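Local structure of anthranilate-CoA ligase (Stigmatella aurantiaca, 4WV3) at residues A272-K277 against W302-E307; T320-I325 against E344-K349. The protein is an AMP-binding enzyme of the ANL superfamily, with a large N-terminal domain and a smaller C-terminal domain. One frame throughout, in Å; residues are numbered along the deposited sequence.

Interaction 1 (A272-K277 against W302-E307)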
loop_
_atom_site.group_PDB
_atom_site.type_symbol
_atom_site.label_atom_id
_atom_site.label_comp_id
_atom_site.label_asym_id
_atom_site.label_seq_id
_atom_site.Cartn_x
_atom_site.Cartn_y
_atom_site.Cartn_z
ATOM N N ALA A 272 10.668 -8.166 -10.030
ATOM C CA ALA A 272 11.096 -9.460 -9.510
ATOM C C ALA A 272 10.468 -10.608 -10.295
ATOM O O ALA A 272 11.102 -11.640 -10.517
ATOM C CB ALA A 272 10.753 -9.576 -8.033
ATOM N N ALA A 273 9.220 -10.423 -10.712
ATOM C CA ALA A 273 8.508 -11.442 -11.474
ATOM C C ALA A 273 9.099 -11.596 -12.872
ATOM O O ALA A 273 9.294 -12.712 -13.354
ATOM C CB ALA A 273 7.026 -11.107 -11.555
ATOM N N LEU A 274 9.387 -10.469 -13.516
ATOM C CA LEU A 274 9.960 -10.475 -14.858
ATOM C C LEU A 274 11.416 -10.934 -14.851
ATOM O O LEU A 274 11.956 -11.325 -15.886
ATOM C CB LEU A 274 9.844 -9.092 -15.500
ATOM C CG LEU A 274 8.423 -8.618 -15.812
ATOM C CD1 LEU A 274 8.430 -7.172 -16.279
ATOM C CD2 LEU A 274 7.772 -9.518 -16.852
ATOM N N ALA A 275 12.048 -10.886 -13.681
ATOM C CA ALA A 275 13.428 -11.336 -13.542
ATOM C C ALA A 275 13.515 -12.858 -13.598
ATOM O O ALA A 275 14.578 -13.417 -13.866
ATOM C CB ALA A 275 14.032 -10.815 -12.245
ATOM N N LEU A 276 12.391 -13.520 -13.338
ATOM C CA LEU A 276 12.328 -14.975 -13.393
ATOM C C LEU A 276 12.593 -15.475 -14.809
ATOM O O LEU A 276 12.012 -14.974 -15.773
ATOM C CB LEU A 276 10.964 -15.471 -12.910
ATOM C CG LEU A 276 10.583 -15.126 -11.470
ATOM C CD1 LEU A 276 9.163 -15.575 -11.169
ATOM C CD2 LEU A 276 11.563 -15.755 -10.495
ATOM N N LYS A 277 13.476 -16.461 -14.929
ATOM C CA LYS A 277 13.828 -17.017 -16.230
ATOM C C LYS A 277 12.650 -17.773 -16.837
ATOM O O LYS A 277 12.571 -17.946 -18.053
ATOM C CB LYS A 277 15.040 -17.943 -16.106
ATOM C CG LYS A 277 14.776 -19.191 -15.284
ATOM C CD LYS A 277 16.039 -20.008 -15.093
ATOM C CE LYS A 277 15.764 -21.253 -14.266
ATOM N NZ LYS A 277 17.019 -21.969 -13.908
ATOM N N TRP A 302 6.527 -1.127 -17.523
ATOM C CA TRP A 302 5.184 -1.168 -18.089
ATOM C C TRP A 302 5.198 -1.876 -19.437
ATOM O O TRP A 302 4.315 -2.679 -19.732
ATOM C CB TRP A 302 4.603 0.240 -18.240
ATOM C CG TRP A 302 3.149 0.240 -18.621
ATOM C CD1 TRP A 302 2.080 0.331 -17.777
ATOM C CD2 TRP A 302 2.607 0.134 -19.944
ATOM N NE1 TRP A 302 0.908 0.292 -18.491
ATOM C CE2 TRP A 302 1.202 0.170 -19.824
ATOM C CE3 TRP A 302 3.170 0.013 -21.219
ATOM C CZ2 TRP A 302 0.355 0.089 -20.928
ATOM C CZ3 TRP A 302 2.327 -0.068 -22.314
ATOM C CH2 TRP A 302 0.935 -0.029 -22.162
ATOM N N TYR A 303 6.205 -1.576 -20.251
ATOM C CA TYR A 303 6.331 -2.201 -21.562
ATOM C C TYR A 303 6.752 -3.664 -21.452
ATOM O O TYR A 303 6.245 -4.517 -22.178
ATOM C CB TYR A 303 7.314 -1.431 -22.448
ATOM C CG TYR A 303 6.789 -0.097 -22.931
ATOM C CD1 TYR A 303 5.676 -0.026 -23.757
ATOM C CD2 TYR A 303 7.415 1.088 -22.570
ATOM C CE1 TYR A 303 5.193 1.191 -24.201
ATOM C CE2 TYR A 303 6.939 2.310 -23.009
ATOM C CZ TYR A 303 5.829 2.355 -23.824
ATOM O OH TYR A 303 5.355 3.570 -24.264
ATOM N N ALA A 304 7.676 -3.948 -20.540
ATOM C CA ALA A 304 8.172 -5.308 -20.349
ATOM C C ALA A 304 7.056 -6.250 -19.910
ATOM O O ALA A 304 7.038 -7.421 -20.283
ATOM C CB ALA A 304 9.312 -5.324 -19.341
ATOM N N TRP A 305 6.125 -5.729 -19.118
ATOM C CA TRP A 305 4.984 -6.512 -18.666
ATOM C C TRP A 305 3.943 -6.611 -19.776
ATOM O O TRP A 305 3.304 -7.647 -19.953
ATOM C CB TRP A 305 4.369 -5.879 -17.416
ATOM C CG TRP A 305 3.341 -6.739 -16.747
ATOM C CD1 TRP A 305 1.992 -6.707 -16.941
ATOM C CD2 TRP A 305 3.581 -7.761 -15.771
ATOM N NE1 TRP A 305 1.376 -7.644 -16.146
ATOM C CE2 TRP A 305 2.330 -8.305 -15.419
ATOM C CE3 TRP A 305 4.733 -8.269 -15.162
ATOM C CZ2 TRP A 305 2.198 -9.332 -14.486
ATOM C CZ3 TRP A 305 4.600 -9.287 -14.235
ATOM C CH2 TRP A 305 3.343 -9.808 -13.907
ATOM N N LYS A 306 3.787 -5.525 -20.528
ATOM C CA LYS A 306 2.822 -5.468 -21.620
ATOM C C LYS A 306 3.219 -6.394 -22.765
ATOM O O LYS A 306 2.364 -6.964 -23.439
ATOM C CB LYS A 306 2.685 -4.034 -22.133
ATOM C CG LYS A 306 1.712 -3.865 -23.288
ATOM C CD LYS A 306 0.302 -4.256 -22.882
ATOM C CE LYS A 306 -0.681 -4.037 -24.019
ATOM N NZ LYS A 306 -2.070 -4.403 -23.624
ATOM N N GLU A 307 4.507 -6.535 -22.946
ATOM C CA GLU A 307 5.079 -7.296 -23.996
ATOM C C GLU A 307 5.148 -8.781 -23.655
ATOM O O GLU A 307 5.199 -9.589 -24.514
ATOM C CB GLU A 307 6.416 -6.661 -24.428
ATOM C CG GLU A 307 6.256 -5.703 -25.601
ATOM C CD GLU A 307 7.073 -4.402 -25.571
ATOM O OE1 GLU A 307 8.271 -4.410 -25.402
ATOM O OE2 GLU A 307 6.500 -3.355 -25.791
#

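Interaction 2 (T320-I325 against E344-K349). With 3UK (5'-O-[(S)-[(2-aminobenzoyl)oxy](hydroxy)phosphoryl]adenosine), chain C.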
loop_
_atom_site.group_PDB
_atom_site.type_symbol
_atom_site.label_atom_id
_atom_site.label_comp_id
_atom_site.label_asym_id
_atom_site.label_seq_id
_atom_site.Cartn_x
_atom_site.Cartn_y
_atom_site.Cartn_z
ATOM N N THR A 320 -1.907 6.464 2.606
ATOM C CA THR A 320 -2.726 5.962 3.700
ATOM C C THR A 320 -3.597 7.075 4.284
ATOM O O THR A 320 -4.693 6.820 4.783
ATOM C CB THR A 320 -1.857 5.316 4.795
ATOM O OG1 THR A 320 -0.957 4.376 4.194
ATOM C CG2 THR A 320 -2.722 4.596 5.820
ATOM N N GLU A 321 -3.112 8.310 4.199
ATOM C CA GLU A 321 -3.871 9.466 4.669
ATOM C C GLU A 321 -5.152 9.662 3.860
ATOM O O GLU A 321 -6.147 10.173 4.373
ATOM C CB GLU A 321 -3.019 10.738 4.617
ATOM C CG GLU A 321 -1.885 10.790 5.635
ATOM C CD GLU A 321 -0.639 10.053 5.178
ATOM O OE1 GLU A 321 -0.682 9.396 4.115
ATOM O OE2 GLU A 321 0.389 10.134 5.884
ATOM N N ASN A 322 -5.118 9.256 2.594
ATOM C CA ASN A 322 -6.280 9.353 1.717
ATOM C C ASN A 322 -6.945 7.992 1.546
ATOM O O ASN A 322 -7.943 7.858 0.836
ATOM C CB ASN A 322 -5.869 9.906 0.352
ATOM C CG ASN A 322 -7.061 10.270 -0.514
ATOM O OD1 ASN A 322 -7.982 10.949 -0.063
ATOM N ND2 ASN A 322 -7.056 9.801 -1.757
ATOM N N PHE A 323 -6.378 6.976 2.187
ATOM C CA PHE A 323 -6.903 5.620 2.080
ATOM C C PHE A 323 -6.431 4.946 0.796
ATOM O O PHE A 323 -5.802 3.888 0.836
ATOM C CB PHE A 323 -8.431 5.632 2.138
ATOM C CG PHE A 323 -9.038 4.291 2.443
ATOM C CD1 PHE A 323 -9.049 3.801 3.738
ATOM C CD2 PHE A 323 -9.595 3.522 1.435
ATOM C CE1 PHE A 323 -9.605 2.569 4.022
ATOM C CE2 PHE A 323 -10.152 2.288 1.712
ATOM C CZ PHE A 323 -10.157 1.811 3.009
ATOM N N HIS A 324 -6.739 5.560 -0.342
ATOM C CA HIS A 324 -6.342 5.012 -1.639
ATOM C C HIS A 324 -5.996 6.040 -2.718
ATOM O O HIS A 324 -5.773 7.215 -2.429
ATOM C CB HIS A 324 -7.431 4.057 -2.133
ATOM C CG HIS A 324 -6.892 2.828 -2.800
ATOM N ND1 HIS A 324 -6.757 2.719 -4.167
ATOM C CD2 HIS A 324 -6.443 1.659 -2.284
ATOM C CE1 HIS A 324 -6.254 1.536 -4.465
ATOM N NE2 HIS A 324 -6.056 0.872 -3.341
ATOM N N ILE A 325 -5.962 5.573 -3.962
ATOM C CA ILE A 325 -5.446 6.340 -5.095
ATOM C C ILE A 325 -6.228 7.618 -5.405
ATOM O O ILE A 325 -7.458 7.613 -5.440
ATOM C CB ILE A 325 -5.365 5.454 -6.360
ATOM C CG1 ILE A 325 -4.429 4.268 -6.113
ATOM C CG2 ILE A 325 -4.898 6.257 -7.560
ATOM C CD1 ILE A 325 -4.204 3.395 -7.327
ATOM N N GLU A 344 -11.725 12.004 -10.651
ATOM C CA GLU A 344 -12.911 12.824 -10.420
ATOM C C GLU A 344 -13.428 12.659 -8.992
ATOM O O GLU A 344 -13.696 11.546 -8.542
ATOM C CB GLU A 344 -14.007 12.482 -11.433
ATOM C CG GLU A 344 -15.290 13.284 -11.268
ATOM C CD GLU A 344 -15.097 14.768 -11.522
ATOM O OE1 GLU A 344 -14.162 15.132 -12.268
ATOM O OE2 GLU A 344 -15.880 15.572 -10.975
ATOM N N GLY A 345 -13.562 13.778 -8.286
ATOM C CA GLY A 345 -13.931 13.766 -6.882
ATOM C C GLY A 345 -12.755 14.209 -6.033
ATOM O O GLY A 345 -12.916 14.683 -4.907
ATOM N N TYR A 346 -11.560 14.046 -6.591
ATOM C CA TYR A 346 -10.332 14.498 -5.953
ATOM C C TYR A 346 -9.780 15.704 -6.703
ATOM O O TYR A 346 -9.655 15.682 -7.928
ATOM C CB TYR A 346 -9.295 13.375 -5.934
ATOM C CG TYR A 346 -9.662 12.210 -5.040
ATOM C CD1 TYR A 346 -10.241 12.419 -3.795
ATOM C CD2 TYR A 346 -9.435 10.903 -5.445
ATOM C CE1 TYR A 346 -10.578 11.356 -2.976
ATOM C CE2 TYR A 346 -9.767 9.835 -4.634
ATOM C CZ TYR A 346 -10.338 10.067 -3.401
ATOM O OH TYR A 346 -10.672 9.004 -2.593
ATOM N N GLU A 347 -9.451 16.755 -5.961
ATOM C CA GLU A 347 -8.948 17.985 -6.557
ATOM C C GLU A 347 -7.466 18.172 -6.236
ATOM O O GLU A 347 -7.048 18.056 -5.083
ATOM C CB GLU A 347 -9.768 19.177 -6.066
ATOM C CG GLU A 347 -9.498 20.473 -6.802
ATOM C CD GLU A 347 -10.460 21.571 -6.400
ATOM O OE1 GLU A 347 -11.556 21.249 -5.891
ATOM O OE2 GLU A 347 -10.118 22.756 -6.587
ATOM N N LEU A 348 -6.675 18.460 -7.264
ATOM C CA LEU A 348 -5.222 18.539 -7.127
ATOM C C LEU A 348 -4.701 19.969 -7.216
ATOM O O LEU A 348 -5.375 20.856 -7.740
ATOM C CB LEU A 348 -4.544 17.695 -8.205
ATOM C CG LEU A 348 -4.248 16.216 -7.954
ATOM C CD1 LEU A 348 -5.294 15.553 -7.074
ATOM C CD2 LEU A 348 -4.172 15.520 -9.297
ATOM N N LYS A 349 -3.520 20.177 -6.697
ATOM C CA LYS A 349 -2.854 21.467 -6.687
ATOM C C LYS A 349 -1.336 21.280 -6.581
ATOM O O LYS A 349 -0.907 20.485 -5.835
ATOM C CB LYS A 349 -3.387 22.270 -5.521
ATOM C CG LYS A 349 -3.252 23.752 -5.671
ATOM C CD LYS A 349 -4.236 24.494 -4.829
ATOM C CE LYS A 349 -3.856 24.436 -3.396
ATOM N NZ LYS A 349 -4.412 25.587 -2.697
HETATM C C10 3UK C . 4.251 7.050 -2.720
HETATM C C15 3UK C . 3.693 6.620 -5.111
HETATM C C17 3UK C . 4.563 7.311 -7.193
HETATM C C21 3UK C . 3.940 8.516 -2.606
HETATM C C26 3UK C . -0.694 3.723 -1.275
HETATM C C28 3UK C . -1.808 3.246 -3.363
HETATM O O01 3UK C . 1.664 3.630 -0.762
HETATM C C02 3UK C . 0.594 4.106 -0.456
HETATM O O03 3UK C . 0.420 4.692 0.828
HETATM P P04 3UK C . 1.664 4.977 1.778
HETATM O O05 3UK C . 1.141 5.580 3.119
HETATM O O06 3UK C . 2.691 6.027 1.129
HETATM C C07 3UK C . 2.223 6.964 0.146
HETATM C C08 3UK C . 3.413 7.485 -0.607
HETATM O O09 3UK C . 3.937 6.451 -1.470
HETATM N N11 3UK C . 3.475 6.448 -3.756
HETATM C C12 3UK C . 2.412 5.609 -3.574
HETATM N N13 3UK C . 1.943 5.243 -4.800
HETATM C C14 3UK C . 2.720 5.856 -5.769
HETATM N N16 3UK C . 4.595 7.332 -5.835
HETATM N N18 3UK C . 3.669 6.608 -7.875
HETATM C C19 3UK C . 2.745 5.877 -7.233
HETATM N N20 3UK C . 1.791 5.126 -7.972
HETATM O O22 3UK C . 5.123 9.234 -2.312
HETATM C C23 3UK C . 3.015 8.600 -1.487
HETATM O O24 3UK C . 3.181 9.859 -0.805
HETATM O O25 3UK C . 2.380 3.673 2.084
HETATM C C27 3UK C . -0.638 3.588 -2.640
HETATM C C29 3UK C . -3.051 3.044 -2.673
HETATM C C30 3UK C . -3.108 3.182 -1.308
HETATM C C31 3UK C . -1.939 3.521 -0.583
HETATM N N32 3UK C . -1.999 3.667 0.871
HETATM O O HOH W 1 -9.110 6.807 -3.230
#

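Interaction 1 (A272-K277 against W302-E307)
Ala304 and Leu274 make the first touch as helix 299-309 runs past the C-terminal end of helix 267-274. The methyl CB of Ala304 points toward the other helix and meets Leu274 CD1 at 3.7 Å; a residue this small leaves room for the branched end of the leucine to come close to the helix backbone. Trp305, next along the helix, supplies most of the contact on its side. Its CG lies anti to the backbone N (chi1 -170°), a turn that carries the six-membered part of the indole across to Ala273 and Leu274. Leu274 CD2 comes at the ring obliquely, 3.7 Å from Trp305 CE3. Ala273 CB lies near the ring plane, at the indole edge, 4.0 Å from Trp305 CZ3. The leucine thus divides its two methyls between Ala304 and Trp305, while the short Ala273 lets the broad indole reach the first helix. Tyr270 meets the same indole edge-to-face, and Phe279 adds a further ring against it, making a larger aromatic cluster. One residue on, Lys306 turns its amine to other partners, forming a salt bridge with Asp312. The closest contacts are all between apolar carbons, with no polar bond between the two segments; so small an apolar patch implies cohesion by van der Waals contact and burial of apolar surface, setting proximity more than precise orientation.

Interaction 2 (T320-I325 against E344-K349)
Asn322 and Tyr346 meet from opposite directions in the buried heart of this contact, with the amide nitrogen ND2 over one face of the phenol ring. Asn322 ND2 lies 3.7 Å from Tyr346 CZ, offset toward the rim, and the two planes are 71° apart. CG anti to the backbone N (chi1 -169°) brings the amide to this position. Its ND2 also donates to His324 O at 3.0 Å, a bent bond (140°), and OD1 is held by Thr372 and Ser370. Asparagine suits the place because donor and acceptor are both used in the interior. The carbonyl O of Ile325 lies beside the tyrosine ring, oblique to it and nearest CE2. The tyrosine hydroxyl bonds to Thr372, and a water 2.8 Å from Tyr346 OH donates to Ile325 O at 2.9 Å, bridging the segments. Packing loosens toward the exposed Glu344, Gly345 and Glu347; at the positive phi of Gly345 a CB would press against the carbonyl O of Glu344, which is why glycine suits the turn. On the other flank, 320-325 lines the ligand pocket. Thr320 OG1 donates to O05 of 3UK at 2.6 Å, its backbone N bonds to the same oxygen, and the His324 ring lays one face beneath 3UK C29, 3.6 Å above its plane. Thr320 and Glu321 appear to match the Thr-Glu pair of the A5 core motif, the phosphate-contacting loop characteristic of ANL enzymes.

Followed from the N terminus, the chain completes interaction 1 before it begins interaction 2, so the two neither nest nor cross. Interaction 1 closes a loop of 24 residues that contains strand 289-292, joining helix 267-274 to helix 299-309 at the periphery of the fold, where Ala272 and Ala275 also touch Gln440 of strand 439-448. Strand 313-318 then leads to interaction 2, whose 18 intervening residues take in most of strand 325-328 and the edge strand 341-342; it ties the loop between strands 313-318 and 325-328 of the mixed sheet to the start of the antiparallel sheet at 347-351. The centres of interactions 1 and 2 lie about 29 Å apart, without touching.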